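Local coordinates for protein putative mandelate racemase (Bordetella bronchiseptica, PDB 3OZY) that is of unknown function but binds magnesium as a member of the enolase superfamily and probably acts on an acid sugar, at residues 16-21 and 332-337; 25-30 and 379-384; 131-136 and 352-357. One frame throughout, in Å; residues are numbered along the deposited sequence. Where two conformers were deposited one is given.

Contact 1. Residues 16-21 and 332-337; sequences PIPERM and ITHNDL
The ring of H334 points its face at P18. Its CG is anti to the backbone N (chi1 -176°), which swings the imidazole out toward the loop 16-21. P18 meets it tip to tip. CD sits almost over the centre of the ring, 3.5 Å from the centroid of H334 and 9° off the normal. This is a CH-pi contact over one face. P18 CG leans to one side, 4.0 Å from H334 CE1. M21 packs nearer the backbone, its CB 4.1 Å from H334 CB. The two loops belong to different domains of the enolase fold. Residues 16-21 follow strand 5-16 of the N-terminal capping domain, and residues 332-337 follow strand 328-331 of the barrel. The polar joints between them run through water. In the plane of the imidazole, at its edge, one water lies 2.8 Å from H334 NE2. The same water donates to P16 O and to D336 OD2. A second water joins P16 O to D336 N, so P16 O accepts from two waters. A third accepts from H334 N and donates to M21 O. The side chain of D336 crosses the P16 ring at about a right angle; R340 makes a long, weak ion pair with D336. On the barrel side, N335 OD1 accepts from L337 N in an Asx turn, while N335 ND2 bonds to D331 and N307.

Contact 2. Residues 25-30 and 379-384; sequences SGAGLK and PAIGAG. With ACY (acetic acid), chain I.
I381 lies over the turn formed by residues 25-28. Its CB stands 4.0 Å from L29 O. CG1 is anti to the backbone N (chi1 -167°) and comes to 3.4 Å from the same L29 O. The chain stays extended at chi2 (165°), which carries CD1 on to A27. There CD1 rests 3.3 Å from A27 O and 4.3 Å from A27 CB. The branch thus spans the carbonyl oxygens of A27 and L29. Beside it the backbones run roughly antiparallel. G382 N donates to L29 O over 2.8 Å, nearly straight at 172° and in the carbonyl plane. K30 and I381 form a single beta bridge. Two waters extend the join. One can donate to A27 O or to G382 O, but has more acceptors around it than protons to give. The other accepts from L29 N and donates to A383 O. At G28 the positive phi and the closeness of G382 O leave no place for a CB. A type I turn runs from S25 to G28, and S25 OG accepts from A27 N in an ST turn.

The bond to L29 O fastens the C-terminal tail to strand 28-29, which pairs with strand 24-25 in a small hairpin of the capping domain. R95 of the second subunit packs on A27 and N96 of that subunit on I381, so the tail lies at the dimer interface. S25 OG and K30 NZ each donate to an acetate oxygen, both over 2.7 Å. Y147 and K173 also bond to this acetate. The lysine charges probably favour its carboxylate form. Acetate probably came from the crystallisation liquor. Its grip by two lysines and two hydroxyls implies a pocket suited to a carboxylate, consistent with an acid-sugar ligand.

Contact 3. Residues 131-136 and 352-357; sequences GGKFHT and LVQPPQ
The contact lies at the entry to the barrel domain, in the loop between helix 126-129 and strand 139-146. A Schellman motif ends that helix, with G131 at positive phi as its C-prime residue. Residues 352-357 run out of strand 352-353, which pairs antiparallel with strand 139-146. K133 bridges the gap between the two segments. Its CG is anti to the carbonyl carbon, and the chain beyond is fully extended (chi4 -178°). The ammonium therefore reaches across backbones that stay well apart, with K133 CA 9.5 Å from P355 CA. K133 NZ donates to Q354 OE1 over 3.1 Å. The lysine comes in from above the carbonyl plane of the amide, 47° out of it. Q354 bends at chi2 (-75°) and crosses the lysine at about a right angle. A water links the same Q354 OE1 to H135 O, donating to both, so the amide oxygen is gripped twice. P355 meets the lysine tip to tip, its CG 3.8 Å from K133 CE. This gives the aliphatic end of the lysine a proline ring to rest on. Q357 also crosses the lysine at about a right angle. Its NE2 donates weakly to P355 O, and Q357 OE1 bonds to the hydroxyl of Y127. Y127 also packs on K133 and P355, tying the helix end to both segments. H135, the centre of an inverse gamma turn, bonds through NE2 to H324 O. The arrangement is surface packing between loops flanking strand 139-146, a barrel strand, and the short antiparallel strand 352-353 paired with it, in the modified TIM barrel found in the enolase superfamily.

Overall arrangement
All three are surface contacts, none in the barrel core. Contacts 1 and 2 both hold neighbouring parts of the N-terminal domain. They touch each other, I17 CD1 lying 3.8 Å from K30 CB, and their centres are about 13 Å apart. Contact 1 docks its loop on the barrel by ring packing and waters. Contact 2 docks the following hairpin on the C-terminal tail, by a direct backbone bond, and it alone touches the second subunit. Contact 3 lies about 33 Å from contact 2, centre to centre, across the chain's centre. It shares the barrel with contact 1, through strands 328-331 and 352-353, which both pair with strand 139-146. Its direct polar link is made by side chains.

Contact 1. Residues 16-21 and 332-337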
loop_
_atom_site.group_PDB
_atom_site.type_symbol
_atom_site.label_atom_id
_atom_site.label_comp_id
_atom_site.label_asym_id
_atom_site.label_seq_id
_atom_site.Cartn_x
_atom_site.Cartn_y
_atom_site.Cartn_z
ATOM N N PRO A 16 13.913 -15.214 -19.048
ATOM C CA PRO A 16 14.140 -14.175 -20.056
ATOM C C PRO A 16 13.007 -14.063 -21.073
ATOM O O PRO A 16 12.158 -14.950 -21.175
ATOM C CB PRO A 16 15.435 -14.634 -20.737
ATOM C CG PRO A 16 15.437 -16.118 -20.578
ATOM C CD PRO A 16 14.763 -16.401 -19.254
ATOM N N ILE A 17 13.003 -12.961 -21.806
ATOM C CA ILE A 17 12.050 -12.733 -22.885
ATOM C C ILE A 17 12.854 -12.319 -24.113
ATOM O O ILE A 17 13.623 -11.373 -24.039
ATOM C CB ILE A 17 11.053 -11.586 -22.558
ATOM C CG1 ILE A 17 10.318 -11.824 -21.228
ATOM C CG2 ILE A 17 10.047 -11.433 -23.702
ATOM C CD1 ILE A 17 9.467 -10.609 -20.774
ATOM N N PRO A 18 12.690 -13.029 -25.245
ATOM C CA PRO A 18 13.384 -12.565 -26.453
ATOM C C PRO A 18 13.019 -11.115 -26.737
ATOM O O PRO A 18 11.856 -10.743 -26.568
ATOM C CB PRO A 18 12.839 -13.496 -27.542
ATOM C CG PRO A 18 12.494 -14.754 -26.808
ATOM C CD PRO A 18 11.940 -14.275 -25.481
ATOM N N GLU A 19 13.994 -10.310 -27.145
ATOM C CA GLU A 19 13.793 -8.883 -27.338
ATOM C C GLU A 19 12.536 -8.572 -28.150
ATOM O O GLU A 19 11.762 -7.683 -27.781
ATOM C CB GLU A 19 15.027 -8.263 -28.006
ATOM C CG GLU A 19 15.151 -6.756 -27.853
ATOM C CD GLU A 19 14.500 -5.972 -28.979
ATOM O OE1 GLU A 19 14.183 -6.553 -30.042
ATOM O OE2 GLU A 19 14.319 -4.748 -28.801
ATOM N N ARG A 20 12.326 -9.296 -29.248
ATOM C CA ARG A 20 11.191 -9.015 -30.121
ATOM C C ARG A 20 9.846 -9.360 -29.485
ATOM O O ARG A 20 8.803 -8.854 -29.915
ATOM C CB ARG A 20 11.338 -9.786 -31.432
ATOM C CG ARG A 20 11.104 -11.273 -31.287
ATOM C CD ARG A 20 11.581 -12.028 -32.520
ATOM N NE ARG A 20 11.395 -13.458 -32.349
ATOM C CZ ARG A 20 12.236 -14.236 -31.680
ATOM N NH1 ARG A 20 11.988 -15.533 -31.567
ATOM N NH2 ARG A 20 13.327 -13.715 -31.127
ATOM N N MET A 21 9.873 -10.240 -28.486
ATOM C CA MET A 21 8.656 -10.720 -27.827
ATOM C C MET A 21 8.280 -9.885 -26.602
ATOM O O MET A 21 7.271 -10.162 -25.939
ATOM C CB MET A 21 8.799 -12.193 -27.416
ATOM C CG MET A 21 8.980 -13.164 -28.575
ATOM S SD MET A 21 7.615 -13.119 -29.747
ATOM C CE MET A 21 6.250 -13.663 -28.716
ATOM N N ILE A 332 -1.083 -15.185 -22.620
ATOM C CA ILE A 332 -0.593 -15.837 -23.845
ATOM C C ILE A 332 0.711 -15.237 -24.358
ATOM O O ILE A 332 1.180 -15.584 -25.451
ATOM C CB ILE A 332 -1.662 -15.889 -24.980
ATOM C CG1 ILE A 332 -2.287 -14.511 -25.287
ATOM C CG2 ILE A 332 -2.745 -16.891 -24.618
ATOM C CD1 ILE A 332 -1.318 -13.406 -25.660
ATOM N N THR A 333 1.304 -14.338 -23.581
ATOM C CA THR A 333 2.576 -13.730 -23.964
ATOM C C THR A 333 3.730 -14.690 -23.659
ATOM O O THR A 333 3.536 -15.718 -23.013
ATOM C CB THR A 333 2.804 -12.363 -23.256
ATOM O OG1 THR A 333 3.088 -12.570 -21.865
ATOM C CG2 THR A 333 1.576 -11.479 -23.392
ATOM N N HIS A 334 4.934 -14.354 -24.111
ATOM C CA HIS A 334 6.076 -15.218 -23.847
ATOM C C HIS A 334 6.400 -15.266 -22.357
ATOM O O HIS A 334 6.784 -14.260 -21.774
ATOM C CB HIS A 334 7.305 -14.736 -24.611
ATOM C CG HIS A 334 8.478 -15.641 -24.442
ATOM N ND1 HIS A 334 8.866 -16.543 -25.410
ATOM C CD2 HIS A 334 9.310 -15.829 -23.392
ATOM C CE1 HIS A 334 9.906 -17.229 -24.971
ATOM N NE2 HIS A 334 10.197 -16.813 -23.751
ATOM N N ASN A 335 6.275 -16.440 -21.754
ATOM C CA ASN A 335 6.427 -16.548 -20.308
ATOM C C ASN A 335 6.735 -17.975 -19.884
ATOM O O ASN A 335 5.841 -18.813 -19.798
ATOM C CB ASN A 335 5.144 -16.055 -19.624
ATOM C CG ASN A 335 5.278 -15.966 -18.127
ATOM O OD1 ASN A 335 6.276 -16.397 -17.549
ATOM N ND2 ASN A 335 4.260 -15.401 -17.478
ATOM N N ASP A 336 8.010 -18.247 -19.615
ATOM C CA ASP A 336 8.412 -19.581 -19.182
ATOM C C ASP A 336 7.736 -20.004 -17.880
ATOM O O ASP A 336 7.603 -21.195 -17.605
ATOM C CB ASP A 336 9.929 -19.678 -19.012
ATOM C CG ASP A 336 10.680 -19.571 -20.320
ATOM O OD1 ASP A 336 10.082 -19.826 -21.394
ATOM O OD2 ASP A 336 11.885 -19.236 -20.248
ATOM N N LEU A 337 7.310 -19.035 -17.073
ATOM C CA LEU A 337 6.617 -19.363 -15.831
ATOM C C LEU A 337 5.204 -19.899 -16.068
ATOM O O LEU A 337 4.578 -20.440 -15.148
ATOM C CB LEU A 337 6.599 -18.163 -14.885
ATOM C CG LEU A 337 7.977 -17.594 -14.549
ATOM C CD1 LEU A 337 7.806 -16.307 -13.757
ATOM C CD2 LEU A 337 8.856 -18.602 -13.802
HETATM O O HOH W 1 9.857 -16.039 -19.788
HETATM O O HOH W 2 12.378 -17.521 -22.125
HETATM O O HOH W 3 5.220 -11.991 -25.704
#

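Contact 2. Residues 25-30 and 379-384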
loop_
_atom_site.group_PDB
_atom_site.type_symbol
_atom_site.label_atom_id
_atom_site.label_comp_id
_atom_site.label_asym_id
_atom_site.label_seq_id
_atom_site.Cartn_x
_atom_site.Cartn_y
_atom_site.Cartn_z
ATOM N N SER A 25 2.609 -2.051 -22.264
ATOM C CA SER A 25 1.307 -1.497 -21.922
ATOM C C SER A 25 1.565 -0.326 -20.988
ATOM O O SER A 25 2.714 0.050 -20.739
ATOM C CB SER A 25 0.463 -2.534 -21.195
ATOM O OG SER A 25 1.021 -2.830 -19.924
ATOM N N GLY A 26 0.501 0.233 -20.427
ATOM C CA GLY A 26 0.672 1.304 -19.463
ATOM C C GLY A 26 1.507 0.904 -18.257
ATOM O O GLY A 26 2.037 1.774 -17.560
ATOM N N ALA A 27 1.610 -0.395 -17.991
ATOM C CA ALA A 27 2.412 -0.882 -16.874
ATOM C C ALA A 27 3.911 -0.865 -17.161
ATOM O O ALA A 27 4.708 -1.039 -16.238
ATOM C CB ALA A 27 1.984 -2.277 -16.480
ATOM N N GLY A 28 4.290 -0.683 -18.426
ATOM C CA GLY A 28 5.694 -0.659 -18.822
ATOM C C GLY A 28 6.061 -1.728 -19.845
ATOM O O GLY A 28 5.245 -2.575 -20.209
ATOM N N LEU A 29 7.305 -1.677 -20.307
ATOM C CA LEU A 29 7.830 -2.643 -21.278
ATOM C C LEU A 29 8.384 -3.867 -20.541
ATOM O O LEU A 29 9.263 -3.731 -19.695
ATOM C CB LEU A 29 8.946 -1.981 -22.083
ATOM C CG LEU A 29 9.713 -2.870 -23.066
ATOM C CD1 LEU A 29 8.802 -3.250 -24.220
ATOM C CD2 LEU A 29 10.975 -2.148 -23.576
ATOM N N LYS A 30 7.868 -5.057 -20.832
ATOM C CA LYS A 30 8.335 -6.257 -20.141
ATOM C C LYS A 30 9.771 -6.597 -20.529
ATOM O O LYS A 30 10.158 -6.459 -21.693
ATOM C CB LYS A 30 7.415 -7.439 -20.423
ATOM C CG LYS A 30 5.965 -7.149 -20.069
ATOM C CD LYS A 30 5.149 -8.424 -20.018
ATOM C CE LYS A 30 3.664 -8.108 -19.857
ATOM N NZ LYS A 30 3.435 -7.285 -18.624
ATOM N N PRO A 379 16.025 -6.907 -14.026
ATOM C CA PRO A 379 14.767 -6.176 -13.844
ATOM C C PRO A 379 13.602 -6.936 -14.479
ATOM O O PRO A 379 13.808 -7.690 -15.432
ATOM C CB PRO A 379 15.025 -4.880 -14.606
ATOM C CG PRO A 379 15.901 -5.322 -15.747
ATOM C CD PRO A 379 16.823 -6.358 -15.141
ATOM N N ALA A 380 12.388 -6.748 -13.973
ATOM C CA ALA A 380 11.223 -7.398 -14.572
ATOM C C ALA A 380 10.584 -6.560 -15.677
ATOM O O ALA A 380 10.117 -7.097 -16.685
ATOM C CB ALA A 380 10.170 -7.728 -13.503
ATOM N N ILE A 381 10.550 -5.247 -15.493
ATOM C CA ILE A 381 9.730 -4.394 -16.341
ATOM C C ILE A 381 10.302 -2.987 -16.349
ATOM O O ILE A 381 10.864 -2.524 -15.355
ATOM C CB ILE A 381 8.238 -4.426 -15.865
ATOM C CG1 ILE A 381 7.294 -3.809 -16.895
ATOM C CG2 ILE A 381 8.071 -3.790 -14.477
ATOM C CD1 ILE A 381 5.833 -4.153 -16.640
ATOM N N GLY A 382 10.193 -2.314 -17.485
ATOM C CA GLY A 382 10.635 -0.939 -17.601
ATOM C C GLY A 382 9.647 0.008 -16.966
ATOM O O GLY A 382 8.582 -0.420 -16.512
ATOM N N ALA A 383 9.982 1.292 -16.949
ATOM C CA ALA A 383 9.171 2.274 -16.234
ATOM C C ALA A 383 7.750 2.321 -16.772
ATOM O O ALA A 383 7.530 2.351 -17.991
ATOM C CB ALA A 383 9.819 3.651 -16.321
ATOM N N GLY A 384 6.781 2.340 -15.863
ATOM C CA GLY A 384 5.386 2.474 -16.237
ATOM C C GLY A 384 4.994 3.888 -16.636
ATOM O O GLY A 384 5.790 4.825 -16.561
HETATM C C ACY I . 0.519 -5.695 -18.083
HETATM O O ACY I . -0.174 -4.781 -18.564
HETATM O OXT ACY I . 0.824 -6.731 -18.710
HETATM C CH3 ACY I . 1.041 -5.555 -16.682
HETATM O O HOH W 4 6.677 -0.450 -14.278
HETATM O O HOH W 5 8.696 0.860 -20.008
#

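Contact 3. Residues 131-136 and 352-357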
loop_
_atom_site.group_PDB
_atom_site.type_symbol
_atom_site.label_atom_id
_atom_site.label_comp_id
_atom_site.label_asym_id
_atom_site.label_seq_id
_atom_site.Cartn_x
_atom_site.Cartn_y
_atom_site.Cartn_z
ATOM N N GLY A 131 -16.327 -26.003 -1.850
ATOM C CA GLY A 131 -17.697 -26.360 -2.163
ATOM C C GLY A 131 -17.861 -27.013 -3.524
ATOM O O GLY A 131 -18.979 -27.246 -3.971
ATOM N N GLY A 132 -16.748 -27.310 -4.186
ATOM C CA GLY A 132 -16.791 -27.968 -5.485
ATOM C C GLY A 132 -17.102 -27.027 -6.640
ATOM O O GLY A 132 -17.255 -25.811 -6.464
ATOM N N LYS A 133 -17.209 -27.586 -7.837
ATOM C CA LYS A 133 -17.396 -26.750 -9.014
ATOM C C LYS A 133 -18.781 -26.133 -9.084
ATOM O O LYS A 133 -19.769 -26.748 -8.672
ATOM C CB LYS A 133 -17.140 -27.555 -10.290
ATOM C CG LYS A 133 -15.693 -27.982 -10.439
ATOM C CD LYS A 133 -15.480 -28.855 -11.671
ATOM C CE LYS A 133 -14.002 -29.181 -11.782
ATOM N NZ LYS A 133 -13.664 -29.989 -12.993
ATOM N N PHE A 134 -18.831 -24.900 -9.583
ATOM C CA PHE A 134 -20.032 -24.365 -10.199
ATOM C C PHE A 134 -19.970 -24.627 -11.712
ATOM O O PHE A 134 -20.916 -25.134 -12.307
ATOM C CB PHE A 134 -20.169 -22.857 -9.960
ATOM C CG PHE A 134 -21.301 -22.246 -10.735
ATOM C CD1 PHE A 134 -22.577 -22.183 -10.192
ATOM C CD2 PHE A 134 -21.102 -21.788 -12.028
ATOM C CE1 PHE A 134 -23.626 -21.648 -10.920
ATOM C CE2 PHE A 134 -22.149 -21.250 -12.761
ATOM C CZ PHE A 134 -23.412 -21.184 -12.203
ATOM N N HIS A 135 -18.842 -24.269 -12.323
ATOM C CA HIS A 135 -18.653 -24.429 -13.761
ATOM C C HIS A 135 -18.207 -25.851 -14.070
ATOM O O HIS A 135 -17.043 -26.101 -14.369
ATOM C CB HIS A 135 -17.629 -23.414 -14.266
ATOM C CG HIS A 135 -18.083 -21.994 -14.131
ATOM N ND1 HIS A 135 -19.005 -21.429 -14.985
ATOM C CD2 HIS A 135 -17.757 -21.033 -13.233
ATOM C CE1 HIS A 135 -19.226 -20.177 -14.622
ATOM N NE2 HIS A 135 -18.480 -19.911 -13.564
ATOM N N THR A 136 -19.151 -26.784 -13.997
ATOM C CA THR A 136 -18.815 -28.203 -14.080
ATOM C C THR A 136 -18.201 -28.612 -15.424
ATOM O O THR A 136 -17.384 -29.534 -15.472
ATOM C CB THR A 136 -20.043 -29.100 -13.783
ATOM O OG1 THR A 136 -21.076 -28.847 -14.740
ATOM C CG2 THR A 136 -20.589 -28.831 -12.379
ATOM N N LEU A 352 -13.012 -23.521 -23.207
ATOM C CA LEU A 352 -12.997 -23.686 -21.753
ATOM C C LEU A 352 -11.722 -24.349 -21.253
ATOM O O LEU A 352 -11.151 -25.209 -21.932
ATOM C CB LEU A 352 -14.177 -24.544 -21.308
ATOM C CG LEU A 352 -15.548 -24.244 -21.899
ATOM C CD1 LEU A 352 -16.567 -25.180 -21.254
ATOM C CD2 LEU A 352 -15.949 -22.781 -21.702
ATOM N N VAL A 353 -11.288 -23.962 -20.054
ATOM C CA VAL A 353 -10.211 -24.657 -19.353
ATOM C C VAL A 353 -10.781 -25.356 -18.117
ATOM O O VAL A 353 -11.850 -24.997 -17.624
ATOM C CB VAL A 353 -9.067 -23.697 -18.928
ATOM C CG1 VAL A 353 -8.426 -23.043 -20.148
ATOM C CG2 VAL A 353 -9.587 -22.629 -17.976
ATOM N N GLN A 354 -10.065 -26.358 -17.621
ATOM C CA GLN A 354 -10.455 -27.034 -16.387
ATOM C C GLN A 354 -9.393 -26.792 -15.330
ATOM O O GLN A 354 -8.208 -26.710 -15.647
ATOM C CB GLN A 354 -10.616 -28.540 -16.613
ATOM C CG GLN A 354 -11.800 -28.935 -17.502
ATOM C CD GLN A 354 -13.146 -28.814 -16.804
ATOM O OE1 GLN A 354 -13.231 -28.442 -15.629
ATOM N NE2 GLN A 354 -14.212 -29.131 -17.531
ATOM N N PRO A 355 -9.807 -26.677 -14.061
ATOM C CA PRO A 355 -8.807 -26.512 -13.006
ATOM C C PRO A 355 -7.936 -27.762 -12.887
ATOM O O PRO A 355 -8.372 -28.841 -13.283
ATOM C CB PRO A 355 -9.658 -26.327 -11.739
ATOM C CG PRO A 355 -10.973 -26.942 -12.066
ATOM C CD PRO A 355 -11.183 -26.684 -13.533
ATOM N N PRO A 356 -6.713 -27.613 -12.361
ATOM C CA PRO A 356 -5.860 -28.775 -12.090
ATOM C C PRO A 356 -6.581 -29.750 -11.165
ATOM O O PRO A 356 -7.343 -29.330 -10.292
ATOM C CB PRO A 356 -4.648 -28.159 -11.380
ATOM C CG PRO A 356 -4.646 -26.717 -11.794
ATOM C CD PRO A 356 -6.095 -26.353 -11.914
ATOM N N GLN A 357 -6.331 -31.044 -11.343
ATOM C CA GLN A 357 -7.114 -32.063 -10.656
ATOM C C GLN A 357 -6.429 -32.731 -9.461
ATOM O O GLN A 357 -7.064 -33.481 -8.721
ATOM C CB GLN A 357 -7.598 -33.114 -11.656
ATOM C CG GLN A 357 -8.607 -32.554 -12.653
ATOM C CD GLN A 357 -9.800 -31.916 -11.960
ATOM O OE1 GLN A 357 -10.279 -32.427 -10.948
ATOM N NE2 GLN A 357 -10.283 -30.792 -12.499
HETATM O O HOH W 6 -14.263 -26.106 -14.007
#